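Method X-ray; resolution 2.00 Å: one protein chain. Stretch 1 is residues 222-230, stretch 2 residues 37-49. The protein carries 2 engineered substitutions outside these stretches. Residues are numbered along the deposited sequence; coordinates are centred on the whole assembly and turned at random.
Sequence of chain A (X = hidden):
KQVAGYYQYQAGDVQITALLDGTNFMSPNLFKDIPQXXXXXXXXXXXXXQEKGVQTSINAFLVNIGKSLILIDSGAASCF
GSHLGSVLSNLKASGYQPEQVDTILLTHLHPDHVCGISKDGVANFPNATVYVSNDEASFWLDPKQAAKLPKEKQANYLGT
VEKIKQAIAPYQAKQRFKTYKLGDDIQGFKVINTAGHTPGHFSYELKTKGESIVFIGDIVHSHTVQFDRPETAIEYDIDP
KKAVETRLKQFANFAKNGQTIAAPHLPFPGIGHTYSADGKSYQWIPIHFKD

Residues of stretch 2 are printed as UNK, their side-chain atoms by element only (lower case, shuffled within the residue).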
ATOM      1  N   SER A 222       1.725 -14.831   3.040  1.00 17.62           N
ATOM      2  CA  SER A 222       0.848 -13.955   3.812  1.00 15.96           C
ATOM      3  C   SER A 222       1.684 -12.933   4.557  1.00 17.12           C
ATOM      4  O   SER A 222       2.815 -13.237   4.939  1.00 16.52           O
ATOM      5  CB  SER A 222       0.035 -14.803   4.807  1.00 21.31           C
ATOM      6  OG  SER A 222       0.887 -15.517   5.700  1.00 19.37           O
ATOM      7  N   HIS A 223       1.154 -11.723   4.754  1.00 15.54           N
ATOM      8  CA  HIS A 223       1.850 -10.737   5.573  1.00 17.31           C
ATOM      9  C   HIS A 223       1.354 -10.802   7.007  1.00 17.75           C
ATOM     10  O   HIS A 223       1.758  -9.994   7.847  1.00 17.26           O
ATOM     11  CB  HIS A 223       1.651  -9.310   5.021  1.00 17.19           C
ATOM     12  CG  HIS A 223       0.225  -8.853   5.032  1.00 19.45           C
ATOM     13  ND1 HIS A 223      -0.776  -9.537   4.375  1.00 19.11           N
ATOM     14  CD2 HIS A 223      -0.371  -7.792   5.627  1.00 19.21           C
ATOM     15  CE1 HIS A 223      -1.927  -8.918   4.565  1.00 21.06           C
ATOM     16  NE2 HIS A 223      -1.710  -7.857   5.324  1.00 20.26           N
ATOM     17  N   THR A 224       0.486 -11.778   7.279  1.00 19.46           N
ATOM     18  CA  THR A 224      -0.226 -11.861   8.546  1.00 20.26           C
ATOM     19  C   THR A 224       0.244 -13.064   9.366  1.00 19.80           C
ATOM     20  O   THR A 224       1.139 -12.934  10.199  1.00 18.29           O
ATOM     21  CB  THR A 224      -1.762 -11.934   8.325  1.00 18.00           C
ATOM     22  OG1 THR A 224      -2.087 -13.063   7.504  1.00 18.36           O
ATOM     23  CG2 THR A 224      -2.250 -10.675   7.617  1.00 19.36           C
ATOM     24  N   VAL A 225      -0.360 -14.225   9.120  1.00 17.05           N
ATOM     25  CA  VAL A 225      -0.061 -15.439   9.887  1.00 16.75           C
ATOM     26  C   VAL A 225       1.431 -15.763   9.890  1.00 19.77           C
ATOM     27  O   VAL A 225       2.019 -16.011  10.951  1.00 18.02           O
ATOM     28  CB  VAL A 225      -0.832 -16.661   9.335  1.00 20.70           C
ATOM     29  CG1 VAL A 225      -0.440 -17.926  10.079  1.00 22.73           C
ATOM     30  CG2 VAL A 225      -2.341 -16.443   9.453  1.00 21.55           C
ATOM     31  N   GLN A 226       2.053 -15.749   8.710  1.00 17.62           N
ATOM     32  CA  GLN A 226       3.438 -16.206   8.604  1.00 17.60           C
ATOM     33  C   GLN A 226       4.483 -15.149   8.959  1.00 19.30           C
ATOM     34  O   GLN A 226       5.687 -15.405   8.883  1.00 17.46           O
ATOM     35  CB  GLN A 226       3.695 -16.795   7.218  1.00 19.58           C
ATOM     36  CG  GLN A 226       2.853 -18.023   6.926  1.00 17.24           C
ATOM     37  CD  GLN A 226       2.895 -18.388   5.462  1.00 18.86           C
ATOM     38  OE1 GLN A 226       2.539 -17.583   4.608  1.00 18.24           O
ATOM     39  NE2 GLN A 226       3.359 -19.592   5.164  1.00 16.98           N
ATOM     40  N   PHE A 227       4.035 -13.961   9.352  1.00 17.49           N
ATOM     41  CA  PHE A 227       4.963 -13.003   9.944  1.00 19.07           C
ATOM     42  C   PHE A 227       4.898 -13.046  11.475  1.00 19.33           C
ATOM     43  O   PHE A 227       5.937 -13.120  12.132  1.00 20.98           O
ATOM     44  CB  PHE A 227       4.753 -11.584   9.389  1.00 18.16           C
ATOM     45  CG  PHE A 227       5.497 -11.329   8.093  1.00 18.87           C
ATOM     46  CD1 PHE A 227       5.049 -11.883   6.898  1.00 18.73           C
ATOM     47  CD2 PHE A 227       6.655 -10.560   8.078  1.00 17.05           C
ATOM     48  CE1 PHE A 227       5.733 -11.663   5.707  1.00 17.46           C
ATOM     49  CE2 PHE A 227       7.350 -10.333   6.881  1.00 18.32           C
ATOM     50  CZ  PHE A 227       6.880 -10.889   5.698  1.00 16.33           C
ATOM     51  N   ASP A 228       3.695 -13.008  12.043  1.00 19.52           N
ATOM     52  CA  ASP A 228       3.546 -13.158  13.493  1.00 17.14           C
ATOM     53  C   ASP A 228       3.984 -14.553  13.943  1.00 21.54           C
ATOM     54  O   ASP A 228       4.561 -14.709  15.019  1.00 22.16           O
ATOM     55  CB  ASP A 228       2.086 -12.918  13.916  1.00 19.07           C
ATOM     56  CG  ASP A 228       1.659 -11.468  13.779  1.00 20.68           C
ATOM     57  OD1 ASP A 228       2.295 -10.716  13.008  1.00 19.23           O
ATOM     58  OD2 ASP A 228       0.666 -11.077  14.438  1.00 20.62           O
ATOM     59  N   ARG A 229       3.711 -15.562  13.118  1.00 18.66           N
ATOM     60  CA  ARG A 229       4.104 -16.930  13.427  1.00 21.07           C
ATOM     61  C   ARG A 229       4.856 -17.554  12.250  1.00 19.13           C
ATOM     62  O   ARG A 229       4.310 -18.402  11.542  1.00 19.76           O
ATOM     63  CB  ARG A 229       2.865 -17.759  13.752  1.00 24.90           C
ATOM     64  CG  ARG A 229       3.172 -19.044  14.497  1.00 37.44           C
ATOM     65  CD  ARG A 229       3.246 -18.786  15.997  1.00 37.91           C
ATOM     66  NE  ARG A 229       1.938 -18.403  16.506  1.00 47.48           N
ATOM     67  CZ  ARG A 229       1.146 -19.204  17.213  1.00 46.63           C
ATOM     68  NH1 ARG A 229       1.538 -20.436  17.528  1.00 41.05           N
ATOM     69  NH2 ARG A 229      -0.036 -18.763  17.618  1.00 39.06           N
ATOM     70  N   PRO A 230       6.126 -17.156  12.047  1.00 19.69           N
ATOM     71  CA  PRO A 230       6.861 -17.560  10.843  1.00 19.48           C
ATOM     72  C   PRO A 230       7.067 -19.075  10.713  1.00 21.80           C
ATOM     73  O   PRO A 230       7.369 -19.540   9.618  1.00 18.53           O
ATOM     74  CB  PRO A 230       8.215 -16.854  11.000  1.00 18.67           C
ATOM     75  CG  PRO A 230       8.359 -16.591  12.451  1.00 22.05           C
ATOM     76  CD  PRO A 230       6.957 -16.331  12.947  1.00 21.72           C
ATOM     77  N   UNK A  37      -8.150 -21.311  15.548  1.00 24.82           N
ATOM     78  CA  UNK A  37      -8.522 -20.173  16.387  1.00 23.66           C
ATOM     79  C   UNK A  37      -7.413 -19.110  16.406  1.00 22.14           C
ATOM     80  O   UNK A  37      -7.699 -17.908  16.376  1.00 21.13           O
ATOM     81  c   UNK A  37      -9.396 -19.540  18.731  1.00 26.48           C
ATOM     82  o   UNK A  37     -11.110 -17.876  18.496  1.00 29.38           O
ATOM     83  c   UNK A  37     -10.788 -19.056  18.346  1.00 26.67           C
ATOM     84  n   UNK A  37     -11.622 -19.961  17.863  1.00 26.17           N
ATOM     85  c   UNK A  37      -8.854 -20.644  17.811  1.00 27.78           C
ATOM     86  N   UNK A  38      -6.151 -19.547  16.438  1.00 22.24           N
ATOM     87  CA  UNK A  38      -5.023 -18.605  16.453  1.00 22.39           C
ATOM     88  C   UNK A  38      -4.827 -17.971  15.084  1.00 21.71           C
ATOM     89  O   UNK A  38      -4.417 -16.807  14.982  1.00 19.14           O
ATOM     90  c   UNK A  38      -3.728 -19.295  16.898  1.00 24.65           C
ATOM     91  o   UNK A  38      -1.482 -20.522  18.092  1.00 31.74           O
ATOM     92  n   UNK A  38      -2.733 -21.405  19.734  1.00 36.70           N
ATOM     93  c   UNK A  38      -3.709 -19.661  18.372  1.00 31.13           C
ATOM     94  c   UNK A  38      -2.539 -20.566  18.727  1.00 35.54           C
ATOM     95  N   UNK A  39      -5.096 -18.744  14.034  1.00 23.02           N
ATOM     96  CA  UNK A  39      -5.114 -18.200  12.681  1.00 22.44           C
ATOM     97  C   UNK A  39      -6.115 -17.061  12.621  1.00 22.65           C
ATOM     98  O   UNK A  39      -5.791 -15.974  12.142  1.00 22.85           O
ATOM     99  c   UNK A  39      -5.701 -18.648  10.253  1.00 20.02           C
ATOM    100  c   UNK A  39      -4.374 -20.315  11.545  1.00 22.24           C
ATOM    101  c   UNK A  39      -5.469 -19.281  11.627  1.00 23.21           C
ATOM    102  N   UNK A  40      -7.325 -17.294  13.125  1.00 21.35           N
ATOM    103  CA  UNK A  40      -8.346 -16.252  13.102  1.00 23.39           C
ATOM    104  C   UNK A  40      -8.004 -15.052  13.984  1.00 22.81           C
ATOM    105  O   UNK A  40      -8.303 -13.912  13.621  1.00 19.47           O
ATOM    106  n   UNK A  40     -11.047 -19.195  10.916  1.00 33.25           N
ATOM    107  c   UNK A  40     -10.295 -17.643  12.277  1.00 31.78           C
ATOM    108  c   UNK A  40     -10.606 -18.961  12.197  1.00 32.52           C
ATOM    109  c   UNK A  40     -11.009 -18.062  10.234  1.00 34.13           C
ATOM    110  c   UNK A  40      -9.744 -16.823  13.400  1.00 25.90           C
ATOM    111  n   UNK A  40     -10.553 -17.111  11.031  1.00 30.65           N
ATOM    112  N   UNK A  41      -7.366 -15.304  15.125  1.00 21.93           N
ATOM    113  CA  UNK A  41      -6.841 -14.218  15.957  1.00 19.66           C
ATOM    114  C   UNK A  41      -5.882 -13.325  15.166  1.00 19.02           C
ATOM    115  O   UNK A  41      -6.020 -12.098  15.149  1.00 18.15           O
ATOM    116  c   UNK A  41      -7.081 -15.387  18.218  1.00 22.95           C
ATOM    117  c   UNK A  41      -6.123 -14.802  17.177  1.00 22.13           C
ATOM    118  o   UNK A  41      -7.088 -17.134  19.857  1.00 24.40           O
ATOM    119  c   UNK A  41      -6.388 -16.344  19.180  1.00 26.33           C
ATOM    120  o   UNK A  41      -5.142 -16.300  19.251  1.00 20.09           O
ATOM    121  N   UNK A  42      -4.912 -13.939  14.496  1.00 20.08           N
ATOM    122  CA  UNK A  42      -3.934 -13.163  13.732  1.00 20.04           C
ATOM    123  C   UNK A  42      -4.613 -12.397  12.590  1.00 18.07           C
ATOM    124  O   UNK A  42      -4.340 -11.212  12.388  1.00 18.49           O
ATOM    125  c   UNK A  42      -1.809 -13.261  12.360  1.00 19.36           C
ATOM    126  c   UNK A  42      -1.060 -15.757  14.170  1.00 21.50           C
ATOM    127  c   UNK A  42      -1.988 -14.590  14.471  1.00 17.66           C
ATOM    128  c   UNK A  42      -2.756 -14.047  13.259  1.00 20.02           C
ATOM    129  N   UNK A  43      -5.522 -13.051  11.869  1.00 18.69           N
ATOM    130  CA  UNK A  43      -6.236 -12.382  10.777  1.00 20.81           C
ATOM    131  C   UNK A  43      -7.071 -11.184  11.276  1.00 18.27           C
ATOM    132  O   UNK A  43      -7.191 -10.160  10.595  1.00 18.41           O
ATOM    133  c   UNK A  43      -5.557 -13.882   8.125  1.00 22.60           C
ATOM    134  c   UNK A  43      -7.108 -13.396  10.028  1.00 17.07           C
ATOM    135  c   UNK A  43      -6.389 -14.492   9.242  1.00 22.63           C
ATOM    136  c   UNK A  43      -7.376 -15.499   8.670  1.00 22.07           C
ATOM    137  N   UNK A  44      -7.656 -11.310  12.461  1.00 19.65           N
ATOM    138  CA  UNK A  44      -8.442 -10.216  13.016  1.00 19.78           C
ATOM    139  C   UNK A  44      -7.566  -9.019  13.374  1.00 18.33           C
ATOM    140  O   UNK A  44      -7.986  -7.878  13.203  1.00 17.99           O
ATOM    141  c   UNK A  44      -9.230 -10.684  14.239  1.00 23.14           C
ATOM    142  n   UNK A  44     -12.540 -14.067  14.935  1.00 41.74           N
ATOM    143  c   UNK A  44     -11.069 -12.072  15.189  1.00 27.33           C
ATOM    144  c   UNK A  44     -10.476 -11.483  13.913  1.00 26.74           C
ATOM    145  c   UNK A  44     -12.489 -12.574  14.975  1.00 35.27           C
ATOM    146  N   UNK A  45      -6.356  -9.274  13.874  1.00 16.33           N
ATOM    147  CA  UNK A  45      -5.430  -8.184  14.174  1.00 19.21           C
ATOM    148  C   UNK A  45      -5.142  -7.373  12.910  1.00 19.07           C
ATOM    149  O   UNK A  45      -5.060  -6.136  12.953  1.00 15.63           O
ATOM    150  n   UNK A  45       0.905  -8.358  15.036  1.00 16.70           N
ATOM    151  c   UNK A  45      -1.612  -8.510  15.022  1.00 17.98           C
ATOM    152  c   UNK A  45      -4.127  -8.732  14.768  1.00 17.84           C
ATOM    153  c   UNK A  45      -0.378  -7.705  14.635  1.00 19.00           C
ATOM    154  c   UNK A  45      -2.893  -7.855  14.505  1.00 17.34           C
ATOM    155  N   UNK A  46      -5.010  -8.065  11.782  1.00 16.63           N
ATOM    156  CA  UNK A  46      -4.665  -7.399  10.535  1.00 18.38           C
ATOM    157  C   UNK A  46      -5.900  -7.047   9.714  1.00 19.83           C
ATOM    158  O   UNK A  46      -5.784  -6.707   8.529  1.00 18.97           O
ATOM    159  c   UNK A  46      -2.318  -8.387  10.207  1.00 19.31           C
ATOM    160  c   UNK A  46       0.307  -8.622  11.108  1.00 19.95           C
ATOM    161  c   UNK A  46      -0.046  -7.555  10.309  1.00 18.50           C
ATOM    162  c   UNK A  46      -3.738  -8.281   9.697  1.00 17.12           C
ATOM    163  o   UNK A  46       1.605  -8.755  11.570  1.00 20.15           O
ATOM    164  c   UNK A  46      -0.631  -9.565  11.464  1.00 19.11           C
ATOM    165  c   UNK A  46      -1.927  -9.449  11.012  1.00 17.74           C
ATOM    166  c   UNK A  46      -1.355  -7.446   9.853  1.00 20.69           C
ATOM    167  N   UNK A  47      -7.074  -7.111  10.345  1.00 21.15           N
ATOM    168  CA  UNK A  47      -8.331  -6.805   9.668  1.00 18.48           C
ATOM    169  C   UNK A  47      -8.426  -7.536   8.323  1.00 21.87           C
ATOM    170  O   UNK A  47      -8.616  -6.929   7.266  1.00 22.60           O
ATOM    171  c   UNK A  47      -7.811  -3.667  12.893  1.00 18.20           C
ATOM    172  o   UNK A  47      -9.316  -2.769  14.514  1.00 22.63           O
ATOM    173  c   UNK A  47      -8.481  -5.295   9.523  1.00 19.82           C
ATOM    174  c   UNK A  47     -10.173  -3.716  12.520  1.00 20.50           C
ATOM    175  c   UNK A  47      -9.969  -4.330  11.313  1.00 21.01           C
ATOM    176  c   UNK A  47      -7.619  -4.279  11.679  1.00 21.21           C
ATOM    177  c   UNK A  47      -8.694  -4.614  10.862  1.00 19.57           C
ATOM    178  c   UNK A  47      -9.095  -3.387  13.304  1.00 21.02           C
ATOM    179  N   UNK A  48      -8.260  -8.850   8.393  1.00 21.76           N
ATOM    180  CA  UNK A  48      -8.135  -9.697   7.217  1.00 25.57           C
ATOM    181  C   UNK A  48      -8.923 -10.981   7.412  1.00 25.32           C
ATOM    182  O   UNK A  48      -8.652 -11.985   6.736  1.00 19.64           O
ATOM    183  c   UNK A  48      -6.653 -10.030   6.976  1.00 21.13           C
ATOM    184  N   UNK A  49      -9.857 -10.960   8.341  1.00 20.55           N
ATOM    185  CA  UNK A  49     -10.641 -12.126   8.718  1.00 27.89           C
ATOM    186  C   UNK A  49     -11.965 -12.233   7.960  1.00 35.99           C
ATOM    187  O   UNK A  49     -12.968 -12.524   8.528  1.00 38.15           O
ATOM    188  o   UNK A  49     -10.662 -14.564  10.221  1.00 34.34           O
ATOM    189  c   UNK A  49     -10.902 -12.151  10.226  1.00 24.18           C
ATOM    190  c   UNK A  49     -11.144 -13.575  10.778  1.00 35.60           C
ATOM    191  o   UNK A  49     -11.851 -13.687  11.780  1.00 31.45           O
TER
HETATM  192  O   HOH W   1      -0.053 -22.253  19.290  1.00 39.58           O
HETATM  193  O   HOH W   2       3.213  -8.096   9.214  1.00 18.76           O
HETATM  194  O   HOH W   3      -4.420  -6.675   5.858  1.00 26.68           O

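Position 37 has three side-chain carbons, the third bearing one oxygen and one nitrogen. This is a glutamine amide, Gln37, exposed and clear of stretch 1, where a polar chain can face solvent.

Position 38 has the same atoms, but its CA-to-CB bond points toward stretch 1, and its oxygen lies 2.3 Å from Arg229 NH2. An amide again, it is Gln38: its OE1 accepts a very short hydrogen bond from that NH2 near the guanidinium plane. Water 1 donates to OE1 and accepts from Arg229 NH1, adding a second link.

Position 39 has one carbon carrying two more, a fork without polar atoms; one branch end lies 4.1 Å from Val225 CG2. It is Val39, buried, with CG1 making that contact; a compact apolar chain suits this site.

Position 40 shows one carbon and a five-membered ring of three carbons and two nitrogens, pointing away from stretch 1. It is His40, whose ring offers ND1 as a donor for a bond within its own stretch.

At position 41, three carbons end in two oxygens, a carboxylate that reaches nothing on stretch 1. Glu41 is exposed, as its charge favours.

Position 42 has four carbons forked at the first, with one arm two carbons long, and points toward stretch 1. Its one-carbon arm packs 3.6 Å from Thr224 C and 3.7 Å from Val225 N, while the end of the longer arm comes within 4.4 Å of Arg229 CB. This beta-branched chain is Ile42; it packs along the turn from Thr224 to Arg229, both arms lying near Asp228.

Position 43 also has four carbons. Its CA-to-CB bond runs sideways, yet one branch end lies 3.6 Å from Thr224 OG1 and 4.3 Å from Val225 CG2. A fork at the second carbon makes this Leu43, its longer reach before the fork bringing CD2 to those atoms.

Position 44 is four carbons in a row ending in nitrogen, exposed and out of reach of stretch 1. It is Lys44, free to use its charge within its own stretch.

Position 45 repeats that pattern but is extended, all four chi angles t, and its nitrogen reaches Asp228. Lys45 NZ forms a salt bridge with Asp228 OD2 at 2.8 Å.

Position 46 is one carbon and a six-carbon ring bearing oxygen, directed toward stretch 1. A ring face lies against Thr224 CA, 4.0 Å from the ring centroid, and the oxygen is 2.5 Å from Asp228 OD1. This is Tyr46, whose OH donates to that carboxylate.

Position 47 has the same ring but points away: Tyr47, whose hydroxyl can be, and is, hydrogen-bonded elsewhere in the structure.

Position 48 is a single carbon, 4.5 Å from Thr224 CG2. Ala48 presents a small apolar methyl there.

Position 49 has two carbons, the second carrying two oxygens. Asp49 OD1 accepts a 2.7 Å hydrogen bond from His40 ND1, and OD2 makes a weak salt bridge with Lys44 NZ at 3.3 Å, tying the chain beyond the helix back to it.

The contact combines an apolar centre, where Val225 meets Val39, Ile42 and Leu43, with polar anchors. Asp228 divides its carboxylate between Lys45 and Tyr46, and Arg229 holds Gln38.

Stretch 2 (37-49) QQVHEILKKYYAD
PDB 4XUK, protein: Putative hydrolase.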